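Local coordinates for protein CDP-glucose-4,6-dehydratase (Yersinia pseudotuberculosis, PDB 1RKX) that catalyses the dehydration of CDP-D-glucose to a 4-keto-6-deoxy sugar nucleotide, using NAD bound in the Rossmann fold of an extended short-chain dehydrogenase/reductase, at residues 71-76 with 119-124; 202-207 with 211-216; 268-273 with 320-325. All coordinates share one frame; numbering follows the deposited sequence.

Contact 1: residues 71-76 with 119-124; sequences KLLESI and RHVGGV
A single methyl of Val-121 carries this contact: its CG2 is the atom that both Leu-73 and Ile-76 reach from the neighbouring helix. Leu-73 comes alongside, the two side chains sliding past each other in opposite directions, until its CD1 stands 3.9 Å from Val-121 CG2. Ile-76 uses its CG2 branch, 4.1 Å from the same Val-121 CG2, and its side chain runs at a slant to that of the valine. The two partners lie three residues apart on helix 69-79, so they face the valine from successive turns; the closest approaches are all between methyl groups, and the buried surface is small, 166 Å² over both sides.

The torsions explain which branches meet. In Val-121, with chi1 at 174°, CG1 takes the place opposite the backbone N and CG2 stays beside that N, on the side of helix 69-79. Leu-73 CG likewise lies anti to its N (chi1 165°), and this, with the second torsion, brings CD1 across to the valine although the CB itself does not aim at the other helix.

Further out, Leu-73 and Ile-76 both also pack on Ala-117, one turn earlier on helix 100-121, and Ile-76 continues inward to Phe-13 of strand 11-15. Gly-122 ends helix 100-121 by taking a positive phi of 75°, after which the chain turns toward strand 126-130. Helix 69-79 connects strands 60-63 and 83-86, and helix 100-121 connects 83-86 and 126-130; apolar packing between such neighbouring crossover helices beside a parallel sheet is characteristic of the NAD-binding Rossmann fold.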
ATOM      1  N   LYS C  71      31.862  10.425 -25.411  1.00 21.32           N
ATOM      2  CA  LYS C  71      33.071  10.650 -24.626  1.00 23.02           C
ATOM      3  C   LYS C  71      33.065   9.770 -23.377  1.00 22.76           C
ATOM      4  O   LYS C  71      34.112   9.314 -22.932  1.00 23.44           O
ATOM      5  CB  LYS C  71      33.186  12.120 -24.225  1.00 23.47           C
ATOM      6  CG  LYS C  71      34.443  12.430 -23.428  1.00 26.57           C
ATOM      7  CD  LYS C  71      34.541  13.906 -23.093  1.00 28.01           C
ATOM      8  CE  LYS C  71      35.778  14.181 -22.264  1.00 30.29           C
ATOM      9  NZ  LYS C  71      35.912  15.621 -21.926  1.00 30.28           N
ATOM     10  N   LEU C  72      31.879   9.537 -22.814  1.00 21.95           N
ATOM     11  CA  LEU C  72      31.757   8.693 -21.626  1.00 20.61           C
ATOM     12  C   LEU C  72      31.973   7.230 -22.013  1.00 20.44           C
ATOM     13  O   LEU C  72      32.637   6.480 -21.294  1.00 20.72           O
ATOM     14  CB  LEU C  72      30.378   8.874 -20.985  1.00 18.93           C
ATOM     15  CG  LEU C  72      30.059   7.985 -19.778  1.00 21.37           C
ATOM     16  CD1 LEU C  72      31.132   8.130 -18.702  1.00 20.04           C
ATOM     17  CD2 LEU C  72      28.689   8.374 -19.225  1.00 21.08           C
ATOM     18  N   LEU C  73      31.404   6.830 -23.149  1.00 21.00           N
ATOM     19  CA  LEU C  73      31.550   5.463 -23.644  1.00 22.15           C
ATOM     20  C   LEU C  73      33.030   5.153 -23.867  1.00 25.04           C
ATOM     21  O   LEU C  73      33.525   4.099 -23.458  1.00 25.37           O
ATOM     22  CB  LEU C  73      30.783   5.304 -24.958  1.00 21.10           C
ATOM     23  CG  LEU C  73      31.059   4.082 -25.844  1.00 23.54           C
ATOM     24  CD1 LEU C  73      30.586   2.808 -25.151  1.00 20.39           C
ATOM     25  CD2 LEU C  73      30.342   4.271 -27.186  1.00 22.24           C
ATOM     26  N   GLU C  74      33.730   6.078 -24.518  1.00 27.85           N
ATOM     27  CA  GLU C  74      35.151   5.907 -24.799  1.00 32.14           C
ATOM     28  C   GLU C  74      35.984   5.852 -23.524  1.00 30.77           C
ATOM     29  O   GLU C  74      36.883   5.020 -23.404  1.00 28.16           O
ATOM     30  CB  GLU C  74      35.663   7.044 -25.688  1.00 39.96           C
ATOM     31  CG  GLU C  74      35.123   7.016 -27.105  1.00 53.46           C
ATOM     32  CD  GLU C  74      35.431   5.715 -27.819  1.00 60.55           C
ATOM     33  OE1 GLU C  74      36.618   5.328 -27.873  1.00 64.28           O
ATOM     34  OE2 GLU C  74      34.484   5.077 -28.325  1.00 64.03           O
ATOM     35  N   SER C  75      35.686   6.742 -22.582  1.00 26.89           N
ATOM     36  CA  SER C  75      36.416   6.786 -21.319  1.00 27.39           C
ATOM     37  C   SER C  75      36.295   5.450 -20.589  1.00 27.73           C
ATOM     38  O   SER C  75      37.252   4.978 -19.967  1.00 30.24           O
ATOM     39  CB  SER C  75      35.875   7.914 -20.434  1.00 27.68           C
ATOM     40  OG  SER C  75      36.575   7.986 -19.201  1.00 25.77           O
ATOM     41  N   ILE C  76      35.120   4.840 -20.675  1.00 26.76           N
ATOM     42  CA  ILE C  76      34.879   3.561 -20.027  1.00 25.94           C
ATOM     43  C   ILE C  76      35.503   2.404 -20.812  1.00 26.81           C
ATOM     44  O   ILE C  76      36.157   1.533 -20.231  1.00 25.61           O
ATOM     45  CB  ILE C  76      33.361   3.315 -19.853  1.00 24.60           C
ATOM     46  CG1 ILE C  76      32.787   4.353 -18.878  1.00 25.18           C
ATOM     47  CG2 ILE C  76      33.113   1.896 -19.349  1.00 23.22           C
ATOM     48  CD1 ILE C  76      31.270   4.331 -18.740  1.00 23.15           C
ATOM     49  N   ARG C 119      26.677  -1.445 -20.867  1.00 24.56           N
ATOM     50  CA  ARG C 119      26.005  -2.477 -21.640  1.00 26.71           C
ATOM     51  C   ARG C 119      26.832  -2.906 -22.856  1.00 26.95           C
ATOM     52  O   ARG C 119      26.987  -4.096 -23.131  1.00 24.57           O
ATOM     53  CB  ARG C 119      24.642  -1.948 -22.095  1.00 25.04           C
ATOM     54  CG  ARG C 119      23.785  -2.924 -22.868  1.00 28.30           C
ATOM     55  CD  ARG C 119      22.350  -2.420 -22.947  1.00 28.50           C
ATOM     56  NE  ARG C 119      22.099  -1.470 -24.029  1.00 29.94           N
ATOM     57  CZ  ARG C 119      21.772  -1.826 -25.266  1.00 30.40           C
ATOM     58  NH1 ARG C 119      21.660  -3.113 -25.577  1.00 28.60           N
ATOM     59  NH2 ARG C 119      21.530  -0.900 -26.187  1.00 30.23           N
ATOM     60  N   HIS C 120      27.379  -1.931 -23.572  1.00 26.70           N
ATOM     61  CA  HIS C 120      28.159  -2.224 -24.770  1.00 32.27           C
ATOM     62  C   HIS C 120      29.616  -2.609 -24.551  1.00 31.73           C
ATOM     63  O   HIS C 120      30.144  -3.464 -25.261  1.00 32.34           O
ATOM     64  CB  HIS C 120      28.066  -1.046 -25.738  1.00 36.71           C
ATOM     65  CG  HIS C 120      26.681  -0.815 -26.257  1.00 42.52           C
ATOM     66  ND1 HIS C 120      25.959  -1.797 -26.902  1.00 45.13           N
ATOM     67  CD2 HIS C 120      25.874   0.270 -26.201  1.00 44.13           C
ATOM     68  CE1 HIS C 120      24.765  -1.326 -27.219  1.00 45.72           C
ATOM     69  NE2 HIS C 120      24.689  -0.074 -26.805  1.00 45.53           N
ATOM     70  N   VAL C 121      30.271  -1.990 -23.577  1.00 30.05           N
ATOM     71  CA  VAL C 121      31.669  -2.302 -23.301  1.00 29.01           C
ATOM     72  C   VAL C 121      31.823  -3.722 -22.764  1.00 27.98           C
ATOM     73  O   VAL C 121      32.742  -4.446 -23.151  1.00 28.92           O
ATOM     74  CB  VAL C 121      32.271  -1.302 -22.290  1.00 28.99           C
ATOM     75  CG1 VAL C 121      33.680  -1.733 -21.891  1.00 28.35           C
ATOM     76  CG2 VAL C 121      32.309   0.089 -22.905  1.00 28.22           C
ATOM     77  N   GLY C 122      30.915  -4.115 -21.875  1.00 28.27           N
ATOM     78  CA  GLY C 122      30.963  -5.449 -21.301  1.00 27.68           C
ATOM     79  C   GLY C 122      32.059  -5.615 -20.261  1.00 27.56           C
ATOM     80  O   GLY C 122      32.900  -4.735 -20.085  1.00 25.71           O
ATOM     81  N   GLY C 123      32.041  -6.745 -19.560  1.00 26.32           N
ATOM     82  CA  GLY C 123      33.058  -7.011 -18.560  1.00 27.15           C
ATOM     83  C   GLY C 123      32.835  -6.396 -17.189  1.00 28.04           C
ATOM     84  O   GLY C 123      33.532  -6.741 -16.234  1.00 27.16           O
ATOM     85  N   VAL C 124      31.882  -5.475 -17.074  1.00 26.75           N
ATOM     86  CA  VAL C 124      31.621  -4.859 -15.779  1.00 23.57           C
ATOM     87  C   VAL C 124      30.856  -5.855 -14.909  1.00 22.12           C
ATOM     88  O   VAL C 124      29.790  -6.343 -15.291  1.00 23.81           O
ATOM     89  CB  VAL C 124      30.810  -3.561 -15.930  1.00 23.74           C
ATOM     90  CG1 VAL C 124      30.563  -2.948 -14.560  1.00 21.47           C
ATOM     91  CG2 VAL C 124      31.571  -2.572 -16.821  1.00 22.91           C
TER

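Contact 2: residues 202-207 with 211-216; sequences WALDRI and ILRAFE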
ATOM      1  N   TRP C 202      32.862  21.755   0.733  1.00 24.32           N
ATOM      2  CA  TRP C 202      32.771  23.200   0.675  1.00 23.46           C
ATOM      3  C   TRP C 202      31.543  23.697  -0.068  1.00 24.06           C
ATOM      4  O   TRP C 202      31.513  24.822  -0.570  1.00 24.21           O
ATOM      5  CB  TRP C 202      34.055  23.762   0.061  1.00 23.38           C
ATOM      6  CG  TRP C 202      35.148  23.944   1.089  1.00 25.15           C
ATOM      7  CD1 TRP C 202      35.233  24.940   2.025  1.00 23.71           C
ATOM      8  CD2 TRP C 202      36.284  23.093   1.304  1.00 23.25           C
ATOM      9  NE1 TRP C 202      36.351  24.762   2.808  1.00 25.92           N
ATOM     10  CE2 TRP C 202      37.013  23.636   2.388  1.00 24.75           C
ATOM     11  CE3 TRP C 202      36.756  21.927   0.689  1.00 24.15           C
ATOM     12  CZ2 TRP C 202      38.193  23.051   2.867  1.00 26.10           C
ATOM     13  CZ3 TRP C 202      37.932  21.345   1.167  1.00 25.03           C
ATOM     14  CH2 TRP C 202      38.634  21.909   2.245  1.00 24.13           C
ATOM     15  N   ALA C 203      30.520  22.853  -0.130  1.00 27.37           N
ATOM     16  CA  ALA C 203      29.279  23.237  -0.784  1.00 29.07           C
ATOM     17  C   ALA C 203      28.745  24.449  -0.030  1.00 29.21           C
ATOM     18  O   ALA C 203      28.975  24.596   1.174  1.00 26.52           O
ATOM     19  CB  ALA C 203      28.277  22.097  -0.716  1.00 32.53           C
ATOM     20  N   LEU C 204      28.034  25.317  -0.736  1.00 31.31           N
ATOM     21  CA  LEU C 204      27.482  26.512  -0.121  1.00 35.87           C
ATOM     22  C   LEU C 204      26.147  26.239   0.560  1.00 33.46           C
ATOM     23  O   LEU C 204      25.427  25.313   0.198  1.00 32.11           O
ATOM     24  CB  LEU C 204      27.297  27.605  -1.175  1.00 40.99           C
ATOM     25  CG  LEU C 204      28.567  28.107  -1.864  1.00 47.63           C
ATOM     26  CD1 LEU C 204      28.193  29.095  -2.959  1.00 51.50           C
ATOM     27  CD2 LEU C 204      29.486  28.761  -0.838  1.00 50.70           C
ATOM     28  N   ASP C 205      25.832  27.061   1.554  1.00 38.10           N
ATOM     29  CA  ASP C 205      24.583  26.952   2.292  1.00 42.65           C
ATOM     30  C   ASP C 205      24.273  25.561   2.837  1.00 38.32           C
ATOM     31  O   ASP C 205      23.193  25.011   2.608  1.00 33.61           O
ATOM     32  CB  ASP C 205      23.431  27.444   1.418  1.00 51.71           C
ATOM     33  CG  ASP C 205      23.613  28.887   0.976  1.00 64.19           C
ATOM     34  OD1 ASP C 205      23.713  29.770   1.854  1.00 71.22           O
ATOM     35  OD2 ASP C 205      23.659  29.139  -0.248  1.00 71.09           O
ATOM     36  N   ARG C 206      25.243  24.997   3.546  1.00 36.25           N
ATOM     37  CA  ARG C 206      25.101  23.700   4.191  1.00 38.66           C
ATOM     38  C   ARG C 206      25.558  23.994   5.610  1.00 36.89           C
ATOM     39  O   ARG C 206      26.632  24.565   5.816  1.00 34.80           O
ATOM     40  CB  ARG C 206      25.983  22.648   3.515  1.00 44.77           C
ATOM     41  CG  ARG C 206      25.430  22.199   2.168  1.00 53.34           C
ATOM     42  CD  ARG C 206      26.155  20.981   1.619  1.00 58.34           C
ATOM     43  NE  ARG C 206      25.556  20.513   0.370  1.00 59.50           N
ATOM     44  CZ  ARG C 206      26.026  19.504  -0.358  1.00 59.76           C
ATOM     45  NH1 ARG C 206      27.110  18.846   0.034  1.00 58.52           N
ATOM     46  NH2 ARG C 206      25.415  19.152  -1.483  1.00 59.00           N
ATOM     47  N   ILE C 207      24.735  23.623   6.583  1.00 33.88           N
ATOM     48  CA  ILE C 207      25.027  23.927   7.977  1.00 37.38           C
ATOM     49  C   ILE C 207      26.410  23.583   8.514  1.00 33.46           C
ATOM     50  O   ILE C 207      27.061  24.441   9.107  1.00 31.71           O
ATOM     51  CB  ILE C 207      23.964  23.323   8.922  1.00 40.55           C
ATOM     52  CG1 ILE C 207      24.036  21.804   8.903  1.00 45.12           C
ATOM     53  CG2 ILE C 207      22.577  23.775   8.497  1.00 44.13           C
ATOM     54  CD1 ILE C 207      23.283  21.185  10.048  1.00 50.73           C
ATOM     55  N   ILE C 211      29.079  26.356   9.451  1.00 34.69           N
ATOM     56  CA  ILE C 211      29.495  26.478  10.840  1.00 33.60           C
ATOM     57  C   ILE C 211      31.010  26.633  10.870  1.00 34.22           C
ATOM     58  O   ILE C 211      31.548  27.456  11.606  1.00 34.38           O
ATOM     59  CB  ILE C 211      29.110  25.233  11.669  1.00 32.05           C
ATOM     60  CG1 ILE C 211      27.588  25.155  11.826  1.00 30.51           C
ATOM     61  CG2 ILE C 211      29.774  25.301  13.040  1.00 31.20           C
ATOM     62  CD1 ILE C 211      27.102  23.889  12.505  1.00 29.98           C
ATOM     63  N   LEU C 212      31.690  25.838  10.055  1.00 33.65           N
ATOM     64  CA  LEU C 212      33.144  25.874   9.986  1.00 33.63           C
ATOM     65  C   LEU C 212      33.633  27.210   9.422  1.00 34.26           C
ATOM     66  O   LEU C 212      34.667  27.727   9.849  1.00 34.11           O
ATOM     67  CB  LEU C 212      33.649  24.696   9.141  1.00 30.07           C
ATOM     68  CG  LEU C 212      33.390  23.313   9.764  1.00 28.58           C
ATOM     69  CD1 LEU C 212      33.672  22.204   8.757  1.00 26.01           C
ATOM     70  CD2 LEU C 212      34.256  23.153  11.003  1.00 26.43           C
ATOM     71  N   ARG C 213      32.887  27.772   8.476  1.00 35.58           N
ATOM     72  CA  ARG C 213      33.258  29.055   7.888  1.00 36.48           C
ATOM     73  C   ARG C 213      33.166  30.153   8.943  1.00 36.66           C
ATOM     74  O   ARG C 213      33.957  31.098   8.946  1.00 36.31           O
ATOM     75  CB  ARG C 213      32.339  29.406   6.711  1.00 39.18           C
ATOM     76  CG  ARG C 213      32.520  28.543   5.471  1.00 40.90           C
ATOM     77  CD  ARG C 213      31.811  29.171   4.276  1.00 43.49           C
ATOM     78  NE  ARG C 213      31.955  28.392   3.047  1.00 44.51           N
ATOM     79  CZ  ARG C 213      31.202  27.342   2.721  1.00 45.21           C
ATOM     80  NH1 ARG C 213      30.233  26.929   3.530  1.00 44.10           N
ATOM     81  NH2 ARG C 213      31.418  26.704   1.579  1.00 43.93           N
ATOM     82  N   ALA C 214      32.188  30.028   9.833  1.00 33.76           N
ATOM     83  CA  ALA C 214      32.006  31.005  10.898  1.00 32.94           C
ATOM     84  C   ALA C 214      33.164  30.883  11.887  1.00 32.87           C
ATOM     85  O   ALA C 214      33.803  31.879  12.232  1.00 33.11           O
ATOM     86  CB  ALA C 214      30.680  30.765  11.611  1.00 30.48           C
ATOM     87  N   PHE C 215      33.421  29.659  12.341  1.00 33.88           N
ATOM     88  CA  PHE C 215      34.505  29.397  13.283  1.00 35.56           C
ATOM     89  C   PHE C 215      35.804  29.892  12.668  1.00 37.66           C
ATOM     90  O   PHE C 215      36.636  30.518  13.327  1.00 37.04           O
ATOM     91  CB  PHE C 215      34.621  27.893  13.560  1.00 33.31           C
ATOM     92  CG  PHE C 215      33.504  27.330  14.399  1.00 32.14           C
ATOM     93  CD1 PHE C 215      33.479  25.976  14.715  1.00 32.95           C
ATOM     94  CD2 PHE C 215      32.491  28.149  14.893  1.00 32.48           C
ATOM     95  CE1 PHE C 215      32.466  25.442  15.510  1.00 32.36           C
ATOM     96  CE2 PHE C 215      31.472  27.626  15.690  1.00 31.67           C
ATOM     97  CZ  PHE C 215      31.462  26.271  15.999  1.00 32.66           C
ATOM     98  N   GLU C 216      35.950  29.596  11.383  1.00 40.29           N
ATOM     99  CA  GLU C 216      37.112  29.965  10.591  1.00 42.75           C
ATOM    100  C   GLU C 216      37.437  31.451  10.725  1.00 42.57           C
ATOM    101  O   GLU C 216      38.589  31.827  10.938  1.00 45.67           O
ATOM    102  CB  GLU C 216      36.822  29.633   9.133  1.00 45.52           C
ATOM    103  CG  GLU C 216      38.001  29.184   8.324  1.00 46.48           C
ATOM    104  CD  GLU C 216      37.569  28.669   6.972  1.00 47.13           C
ATOM    105  OE1 GLU C 216      37.036  29.469   6.175  1.00 48.17           O
ATOM    106  OE2 GLU C 216      37.750  27.464   6.710  1.00 47.56           O
TER
HETATM  107  O   HOH W   1      35.662  26.883   4.781  1.00 33.03           O
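The loop that leads into helix 207-216 folds back on the helix it starts, and Arg-213 joins the two by reaching out to Trp-202, Ala-203 and Leu-204. Its NH2 donates to Ala-203 O at 3.3 Å, with an N-H...O angle of 158°. The acceptor lies close to the guanidinium plane, whereas the donor stands well above the plane of the Ala-203 carbonyl, 68° out of it, so a lone pair is not met directly. Trp-202 O is also at the guanidinium edge, 2.9 Å from Arg-213 NH2. Leu-204 covers one face of the group: its CD2 is 3.7 Å from Arg-213 NH2, and the two side chains cross at about a right angle. An extended chain from CG to NE, followed by a turn of 83° about chi4, sets the flat group against the loop. The other terminal nitrogen, NH1, forms a salt bridge with Asp-210, so the guanidinium is held from helix and loop together.

A second link passes through water 1. It accepts from Trp-202 NE1 at 3.0 Å, in the plane of the indole, and donates to Glu-216 OE2 at 2.9 Å. OE2 is bonded to His-333 as well, and the indole meets Trp-336 edge-to-face, which ties this end of the loop to helix 322-338.

Arg-206 occupies the N-cap position of helix 207-216. Its guanidinium has Ala-203 CB over one face and forms a salt bridge with Asp-201, and Arg-206 as a residue touches a bound NAD. The arrangement is that of a loop folded back on the later turns of the helix that follows it, beside the NAD pocket of this Rossmann-type enzyme.

Contact 3: residues 268-273 with 320-325; sequences DATPVK and WNLNTT
The carboxylate of Asp-268 and the backbone of Leu-322 make the polar part of this contact, and the flat carboxylate meets its donor at an edge. Leu-322 N donates to Asp-268 OD1 at 2.8 Å, on its syn lone pair, the side on which the other oxygen lies, with an N-H...O angle of 156°. Leu-322 CB sits 3.6 Å from both Asp-268 OD1 and Asp-268 OD2, so the carboxylate lies across the start of the leucine side chain. The amide of Asn-321 turns to its own helix: its OD1 accepts from Thr-324 N at 2.7 Å in a nearly straight bond of 173°, the capping bond of helix 322-338. It goes with a chi1 of 56°, which puts CG between the backbone N and the carbonyl carbon. Just before it, the Trp-320 indole has Thr-324 CG2 over one face toward the rim, is stacked with Tyr-328, and has edge-to-face relations with His-234 and Tyr-353.

Beyond the carboxylate the contact is mainly van der Waals packing. Leu-322 CD2 approaches Thr-270 at a slant, 3.7 Å from Thr-270 CB and equally far from Thr-270 OG1. That hydroxyl is turned back to its own segment, donating to Asp-268 O at 2.7 Å, and probably helps to hold the rotation of the threonine and the turn from Asp-268 to Thr-270. Leu-322 extends the packing to Trp-232 and Ile-197, on the other strands of the small mixed sheet.

Two side chains thus serve the amino end of helix 322-338: Asn-321 takes up Thr-324 N from within, and Asp-268 takes up Leu-322 N from a separate segment. A carboxylate placed there probably interacts favourably with the helix dipole, which would help keep Asp-268 ionised.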
ATOM      1  N   ASP C 268      20.195   8.420  16.978  1.00 39.65           N
ATOM      2  CA  ASP C 268      21.299   9.363  16.817  1.00 39.76           C
ATOM      3  C   ASP C 268      20.771  10.740  16.396  1.00 39.45           C
ATOM      4  O   ASP C 268      21.492  11.735  16.462  1.00 42.96           O
ATOM      5  CB  ASP C 268      22.268   8.803  15.758  1.00 40.54           C
ATOM      6  CG  ASP C 268      23.562   9.598  15.641  1.00 39.00           C
ATOM      7  OD1 ASP C 268      24.272   9.758  16.659  1.00 34.69           O
ATOM      8  OD2 ASP C 268      23.879  10.045  14.514  1.00 34.99           O
ATOM      9  N   ALA C 269      19.504  10.789  15.983  1.00 40.00           N
ATOM     10  CA  ALA C 269      18.871  12.028  15.532  1.00 34.90           C
ATOM     11  C   ALA C 269      19.094  13.177  16.504  1.00 33.44           C
ATOM     12  O   ALA C 269      18.654  13.129  17.652  1.00 31.92           O
ATOM     13  CB  ALA C 269      17.382  11.807  15.322  1.00 34.85           C
ATOM     14  N   THR C 270      19.764  14.218  16.025  1.00 32.37           N
ATOM     15  CA  THR C 270      20.078  15.378  16.849  1.00 34.36           C
ATOM     16  C   THR C 270      19.721  16.687  16.149  1.00 34.26           C
ATOM     17  O   THR C 270      20.047  16.879  14.979  1.00 33.38           O
ATOM     18  CB  THR C 270      21.584  15.406  17.180  1.00 33.45           C
ATOM     19  OG1 THR C 270      21.988  14.124  17.686  1.00 32.71           O
ATOM     20  CG2 THR C 270      21.887  16.481  18.209  1.00 32.88           C
ATOM     21  N   PRO C 271      19.044  17.606  16.861  1.00 35.16           N
ATOM     22  CA  PRO C 271      18.662  18.896  16.276  1.00 35.58           C
ATOM     23  C   PRO C 271      19.909  19.727  15.972  1.00 35.52           C
ATOM     24  O   PRO C 271      21.010  19.362  16.383  1.00 35.86           O
ATOM     25  CB  PRO C 271      17.786  19.517  17.362  1.00 37.40           C
ATOM     26  CG  PRO C 271      18.385  18.974  18.619  1.00 37.59           C
ATOM     27  CD  PRO C 271      18.607  17.520  18.266  1.00 36.22           C
ATOM     28  N   VAL C 272      19.741  20.840  15.264  1.00 34.75           N
ATOM     29  CA  VAL C 272      20.882  21.671  14.902  1.00 35.42           C
ATOM     30  C   VAL C 272      21.507  22.451  16.053  1.00 33.80           C
ATOM     31  O   VAL C 272      22.731  22.569  16.125  1.00 33.22           O
ATOM     32  CB  VAL C 272      20.524  22.663  13.772  1.00 35.01           C
ATOM     33  CG1 VAL C 272      19.976  21.910  12.579  1.00 35.82           C
ATOM     34  CG2 VAL C 272      19.529  23.680  14.265  1.00 38.41           C
ATOM     35  N   LYS C 273      20.686  22.988  16.949  1.00 36.30           N
ATOM     36  CA  LYS C 273      21.223  23.747  18.073  1.00 39.85           C
ATOM     37  C   LYS C 273      22.252  22.902  18.815  1.00 37.09           C
ATOM     38  O   LYS C 273      23.339  23.377  19.147  1.00 34.24           O
ATOM     39  CB  LYS C 273      20.106  24.162  19.037  1.00 45.41           C
ATOM     40  CG  LYS C 273      20.568  25.127  20.125  1.00 55.56           C
ATOM     41  CD  LYS C 273      19.424  25.572  21.027  1.00 61.76           C
ATOM     42  CE  LYS C 273      18.908  24.432  21.893  1.00 64.25           C
ATOM     43  NZ  LYS C 273      19.938  23.948  22.854  1.00 64.83           N
ATOM     44  N   TRP C 320      30.032   5.365  13.637  1.00 24.83           N
ATOM     45  CA  TRP C 320      30.203   6.553  14.469  1.00 26.12           C
ATOM     46  C   TRP C 320      28.914   7.288  14.817  1.00 25.58           C
ATOM     47  O   TRP C 320      28.090   7.561  13.942  1.00 26.05           O
ATOM     48  CB  TRP C 320      31.134   7.562  13.789  1.00 25.76           C
ATOM     49  CG  TRP C 320      32.531   7.084  13.529  1.00 29.07           C
ATOM     50  CD1 TRP C 320      33.167   6.019  14.109  1.00 29.04           C
ATOM     51  CD2 TRP C 320      33.485   7.694  12.654  1.00 29.05           C
ATOM     52  NE1 TRP C 320      34.462   5.932  13.648  1.00 29.88           N
ATOM     53  CE2 TRP C 320      34.683   6.949  12.754  1.00 30.53           C
ATOM     54  CE3 TRP C 320      33.447   8.803  11.794  1.00 30.48           C
ATOM     55  CZ2 TRP C 320      35.835   7.279  12.025  1.00 29.03           C
ATOM     56  CZ3 TRP C 320      34.592   9.130  11.071  1.00 29.60           C
ATOM     57  CH2 TRP C 320      35.770   8.368  11.193  1.00 29.16           C
ATOM     58  N   ASN C 321      28.742   7.620  16.093  1.00 27.45           N
ATOM     59  CA  ASN C 321      27.562   8.368  16.498  1.00 29.19           C
ATOM     60  C   ASN C 321      27.840   9.778  15.992  1.00 28.08           C
ATOM     61  O   ASN C 321      28.931  10.048  15.487  1.00 26.85           O
ATOM     62  CB  ASN C 321      27.396   8.361  18.021  1.00 35.59           C
ATOM     63  CG  ASN C 321      28.616   8.887  18.745  1.00 41.87           C
ATOM     64  OD1 ASN C 321      29.053  10.012  18.515  1.00 46.36           O
ATOM     65  ND2 ASN C 321      29.170   8.072  19.634  1.00 47.82           N
ATOM     66  N   LEU C 322      26.878  10.682  16.124  1.00 26.72           N
ATOM     67  CA  LEU C 322      27.083  12.034  15.625  1.00 29.63           C
ATOM     68  C   LEU C 322      28.230  12.762  16.323  1.00 29.62           C
ATOM     69  O   LEU C 322      29.069  13.371  15.660  1.00 28.39           O
ATOM     70  CB  LEU C 322      25.797  12.855  15.734  1.00 29.02           C
ATOM     71  CG  LEU C 322      25.842  14.171  14.947  1.00 30.54           C
ATOM     72  CD1 LEU C 322      26.250  13.890  13.504  1.00 27.94           C
ATOM     73  CD2 LEU C 322      24.489  14.862  14.999  1.00 31.00           C
ATOM     74  N   ASN C 323      28.273  12.692  17.653  1.00 33.01           N
ATOM     75  CA  ASN C 323      29.328  13.358  18.416  1.00 36.98           C
ATOM     76  C   ASN C 323      30.711  12.991  17.894  1.00 31.10           C
ATOM     77  O   ASN C 323      31.543  13.862  17.660  1.00 28.42           O
ATOM     78  CB  ASN C 323      29.238  12.997  19.901  1.00 49.47           C
ATOM     79  CG  ASN C 323      27.953  13.477  20.543  1.00 62.86           C
ATOM     80  OD1 ASN C 323      27.820  13.475  21.766  1.00 70.74           O
ATOM     81  ND2 ASN C 323      26.994  13.885  19.719  1.00 71.14           N
ATOM     82  N   THR C 324      30.955  11.696  17.727  1.00 25.96           N
ATOM     83  CA  THR C 324      32.233  11.225  17.219  1.00 26.61           C
ATOM     84  C   THR C 324      32.491  11.870  15.859  1.00 24.60           C
ATOM     85  O   THR C 324      33.575  12.405  15.600  1.00 23.50           O
ATOM     86  CB  THR C 324      32.227   9.697  17.052  1.00 27.66           C
ATOM     87  OG1 THR C 324      32.044   9.078  18.330  1.00 29.63           O
ATOM     88  CG2 THR C 324      33.529   9.215  16.432  1.00 29.56           C
ATOM     89  N   THR C 325      31.481  11.824  14.999  1.00 21.75           N
ATOM     90  CA  THR C 325      31.574  12.395  13.656  1.00 22.60           C
ATOM     91  C   THR C 325      31.889  13.891  13.679  1.00 21.89           C
ATOM     92  O   THR C 325      32.767  14.355  12.947  1.00 22.98           O
ATOM     93  CB  THR C 325      30.262  12.133  12.874  1.00 23.05           C
ATOM     94  OG1 THR C 325      30.174  10.730  12.583  1.00 23.30           O
ATOM     95  CG2 THR C 325      30.219  12.937  11.569  1.00 22.46           C
TER

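All three contacts are partly buried, but they divide between two regions. Contact 1 joins crossover helices beside the parallel sheet, on the opposite side of the chain's centre from the other two, whose centres lie about 38 and 41 Å away. Contacts 2 and 3 are about 17 Å apart, centre to centre, and touch where Ile-207 CD1 meets Val-272 CG1 at 4.2 Å. They share elements: helices 272-283 and 322-338, both begun in contact 3, pack on helix 207-216 of contact 2. Chemistry follows place. Contact 1 is purely aliphatic, whereas contacts 2 and 3 join loops to helices through charged side chains, a guanidinium bonded to a loop carbonyl in one and a carboxylate holding a helix N-H in the other.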